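Local coordinates for probable CoA-transferase alpha subunit (Rhodococcus jostii, PDB 6COJ), which belongs to the CoA-transferase family as a probable alpha subunit and binds a CoA thioester carrying a spirolactone acyl group, at residues L54-V65 with L74-Y85. The protein carries 1 engineered substitution. Sequence-based numbering, arbitrary orientation.
Sequences LLRSDVTDLTVV and LLCSAGKVTKAY
In the beta-alpha-beta unit built from strand 62-65, helix 70-77 and strand 81-86, Leu62 and Val64 pair in parallel with the returning strand. Leu62 N donates to Lys80 O (2.8 Å), and Leu62 O takes Thr82 N (2.8 Å) with Lys83 N as a weaker second donor, marking a beta bulge where the register slips by one residue. Beyond it the pairing resumes through Val64 N to Lys83 O and Tyr85 N to Val64 O, the latter donor standing almost in line with the carbonyl.

Before the strands, Lys80 runs its side chain past Leu55 and ends at the loop after helix 48-56. Its chain runs extended as far as CE and then bends (chi4 -69°), which brings NZ to Ser57 O (2.9 Å) and Val59 O (2.7 Å), in each case from above the carbonyl plane. With the long chain cut back to an alanine, the carbonyls of Ser57 and Val59 would probably lose their shared ammonium donor and a gap would open beside Leu55. The loop is further shaped by Ser57, whose OG accepts from Val59 N in an ST turn.

Leu55 CD1 meets Leu75 CD2 (3.8 Å) between the helices, and Leu55 CG lies against CB of Ala78, just past the end of helix 70-77. Leu75 CD1 reaches Val64 CG2 (4.2 Å), carrying this apolar layer onto the sheet, where Ile38 of strand 35-38 also touches both residues. On the opposite face Thr63 CG2 approaches the ring edge of Tyr85 at CE1 (3.6 Å), whose hydroxyl bonds to Glu151. Helix packed on parallel strands in this way is characteristic of the Rossmann-like alpha/beta core of CoA-transferases.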
# COMPACT_ATOMS: atom_id res chain seq x y z
N LEU A 54 24.52 8.43 16.70
CA LEU A 54 25.38 8.50 15.52
C LEU A 54 26.41 9.63 15.65
O LEU A 54 27.58 9.44 15.31
CB LEU A 54 24.53 8.70 14.27
CG LEU A 54 24.29 7.45 13.43
CD1 LEU A 54 23.29 7.75 12.30
CD2 LEU A 54 25.59 6.92 12.87
N LEU A 55 25.98 10.80 16.12
CA LEU A 55 26.89 11.93 16.27
C LEU A 55 28.01 11.62 17.25
O LEU A 55 29.15 12.05 17.07
CB LEU A 55 26.13 13.18 16.71
CG LEU A 55 25.84 14.20 15.60
CD1 LEU A 55 25.11 13.55 14.44
CD2 LEU A 55 25.06 15.40 16.13
N ARG A 56 27.69 10.89 18.32
CA ARG A 56 28.71 10.52 19.30
C ARG A 56 29.72 9.54 18.72
O ARG A 56 30.87 9.50 19.17
CB ARG A 56 28.05 9.90 20.53
CG ARG A 56 27.25 10.86 21.37
CD ARG A 56 26.94 10.27 22.74
NE ARG A 56 26.13 9.06 22.68
CZ ARG A 56 24.80 9.06 22.64
NH1 ARG A 56 24.13 10.20 22.66
NH2 ARG A 56 24.14 7.91 22.60
N SER A 57 29.30 8.74 17.74
CA SER A 57 30.13 7.70 17.14
C SER A 57 31.05 8.29 16.08
O SER A 57 30.97 9.46 15.72
CB SER A 57 29.25 6.63 16.49
OG SER A 57 28.80 7.01 15.19
N ASP A 58 31.93 7.43 15.56
CA ASP A 58 32.78 7.79 14.43
C ASP A 58 32.22 7.33 13.09
O ASP A 58 32.93 7.40 12.08
CB ASP A 58 34.20 7.25 14.63
CG ASP A 58 34.28 5.74 14.62
OD1 ASP A 58 33.24 5.06 14.55
OD2 ASP A 58 35.42 5.21 14.70
N VAL A 59 30.97 6.85 13.06
CA VAL A 59 30.37 6.41 11.81
C VAL A 59 30.11 7.62 10.93
O VAL A 59 29.44 8.57 11.34
CB VAL A 59 29.07 5.64 12.09
CG1 VAL A 59 28.33 5.35 10.79
CG2 VAL A 59 29.38 4.34 12.83
N THR A 60 30.61 7.58 9.70
CA THR A 60 30.53 8.73 8.81
C THR A 60 30.45 8.24 7.37
O THR A 60 30.23 7.05 7.13
CB THR A 60 31.72 9.67 9.09
OG1 THR A 60 31.51 10.92 8.41
CG2 THR A 60 33.02 9.03 8.62
N ASP A 61 30.62 9.16 6.42
CA ASP A 61 30.56 8.83 4.99
C ASP A 61 29.25 8.11 4.64
O ASP A 61 29.23 7.13 3.89
CB ASP A 61 31.79 8.03 4.56
CG ASP A 61 31.84 7.78 3.05
OD1 ASP A 61 31.47 8.68 2.27
OD2 ASP A 61 32.27 6.68 2.65
N LEU A 62 28.15 8.62 5.18
CA LEU A 62 26.86 7.95 5.04
C LEU A 62 26.13 8.42 3.78
O LEU A 62 26.26 9.57 3.35
CB LEU A 62 25.98 8.24 6.25
CG LEU A 62 26.49 7.65 7.57
CD1 LEU A 62 25.59 8.08 8.72
CD2 LEU A 62 26.59 6.13 7.48
N THR A 63 25.37 7.51 3.20
CA THR A 63 24.38 7.86 2.21
C THR A 63 23.04 7.77 2.92
O THR A 63 22.70 6.71 3.46
CB THR A 63 24.45 6.88 1.03
OG1 THR A 63 25.70 7.06 0.35
CG2 THR A 63 23.32 7.14 0.04
N VAL A 64 22.31 8.88 2.98
CA VAL A 64 21.09 8.97 3.79
C VAL A 64 19.88 9.05 2.88
O VAL A 64 19.87 9.83 1.92
CB VAL A 64 21.14 10.17 4.76
CG1 VAL A 64 19.86 10.22 5.59
CG2 VAL A 64 22.34 10.06 5.67
N VAL A 65 18.87 8.24 3.18
CA VAL A 65 17.58 8.25 2.48
C VAL A 65 16.54 8.68 3.49
O VAL A 65 16.37 8.02 4.53
CB VAL A 65 17.23 6.86 1.92
CG1 VAL A 65 15.88 6.89 1.23
CG2 VAL A 65 18.31 6.37 0.96
N LEU A 74 21.39 17.56 11.75
CA LEU A 74 22.40 17.18 12.74
C LEU A 74 23.51 16.35 12.11
O LEU A 74 24.69 16.56 12.38
CB LEU A 74 21.75 16.44 13.90
CG LEU A 74 21.01 17.30 14.93
CD1 LEU A 74 20.27 16.40 15.92
CD2 LEU A 74 21.95 18.26 15.66
N LEU A 75 23.15 15.40 11.23
CA LEU A 75 24.19 14.62 10.56
C LEU A 75 25.10 15.51 9.72
O LEU A 75 26.32 15.30 9.69
CB LEU A 75 23.54 13.52 9.72
CG LEU A 75 22.85 12.43 10.54
CD1 LEU A 75 22.06 11.50 9.63
CD2 LEU A 75 23.85 11.64 11.38
N CYS A 76 24.53 16.51 9.06
CA CYS A 76 25.35 17.44 8.27
C CYS A 76 26.25 18.27 9.17
O CYS A 76 27.39 18.58 8.79
CB CYS A 76 24.46 18.34 7.43
SG CYS A 76 23.73 17.52 5.99
N SER A 77 25.76 18.65 10.35
CA SER A 77 26.59 19.43 11.26
C SER A 77 27.85 18.69 11.67
O SER A 77 28.85 19.33 12.02
CB SER A 77 25.80 19.85 12.52
OG SER A 77 25.69 18.80 13.47
N ALA A 78 27.84 17.36 11.60
CA ALA A 78 29.00 16.56 11.96
C ALA A 78 29.74 16.02 10.75
O ALA A 78 30.63 15.17 10.90
CB ALA A 78 28.58 15.42 12.89
N GLY A 79 29.39 16.50 9.55
CA GLY A 79 30.05 16.07 8.34
C GLY A 79 29.88 14.60 8.03
O GLY A 79 30.77 13.99 7.41
N LYS A 80 28.78 13.99 8.45
CA LYS A 80 28.61 12.55 8.33
C LYS A 80 27.93 12.12 7.04
O LYS A 80 27.81 10.91 6.81
CB LYS A 80 27.86 11.99 9.55
CG LYS A 80 28.74 11.95 10.80
CD LYS A 80 27.94 11.53 12.01
CE LYS A 80 28.79 11.51 13.25
NZ LYS A 80 29.81 10.43 13.23
N VAL A 81 27.51 13.06 6.19
CA VAL A 81 26.71 12.75 5.01
C VAL A 81 27.55 12.99 3.77
O VAL A 81 28.11 14.08 3.57
CB VAL A 81 25.43 13.60 4.96
CG1 VAL A 81 24.59 13.24 3.74
CG2 VAL A 81 24.63 13.41 6.24
N THR A 82 27.67 11.96 2.93
CA THR A 82 28.31 12.08 1.63
C THR A 82 27.29 12.27 0.51
O THR A 82 27.51 13.06 -0.41
CB THR A 82 29.12 10.81 1.35
OG1 THR A 82 30.17 10.70 2.32
CG2 THR A 82 29.76 10.85 -0.05
N LYS A 83 26.17 11.55 0.59
CA LYS A 83 25.16 11.56 -0.45
C LYS A 83 23.81 11.47 0.23
O LYS A 83 23.67 10.80 1.26
CB LYS A 83 25.38 10.36 -1.39
CG LYS A 83 24.55 10.37 -2.66
CD LYS A 83 25.01 9.26 -3.59
CE LYS A 83 24.24 9.28 -4.91
NZ LYS A 83 24.57 8.12 -5.80
N ALA A 84 22.83 12.18 -0.32
CA ALA A 84 21.51 12.21 0.30
C ALA A 84 20.43 12.04 -0.75
O ALA A 84 20.44 12.73 -1.77
CB ALA A 84 21.30 13.52 1.08
N TYR A 85 19.51 11.11 -0.49
CA TYR A 85 18.31 10.88 -1.28
C TYR A 85 17.13 11.36 -0.44
O TYR A 85 16.91 10.84 0.66
CB TYR A 85 18.14 9.38 -1.53
CG TYR A 85 19.16 8.74 -2.44
CD1 TYR A 85 20.45 8.47 -2.00
CD2 TYR A 85 18.83 8.40 -3.75
CE1 TYR A 85 21.38 7.88 -2.84
CE2 TYR A 85 19.76 7.81 -4.59
CZ TYR A 85 21.03 7.55 -4.13
OH TYR A 85 21.97 6.96 -4.94
O HOH W 1 32.14 13.03 10.25
O HOH W 2 31.18 12.02 5.58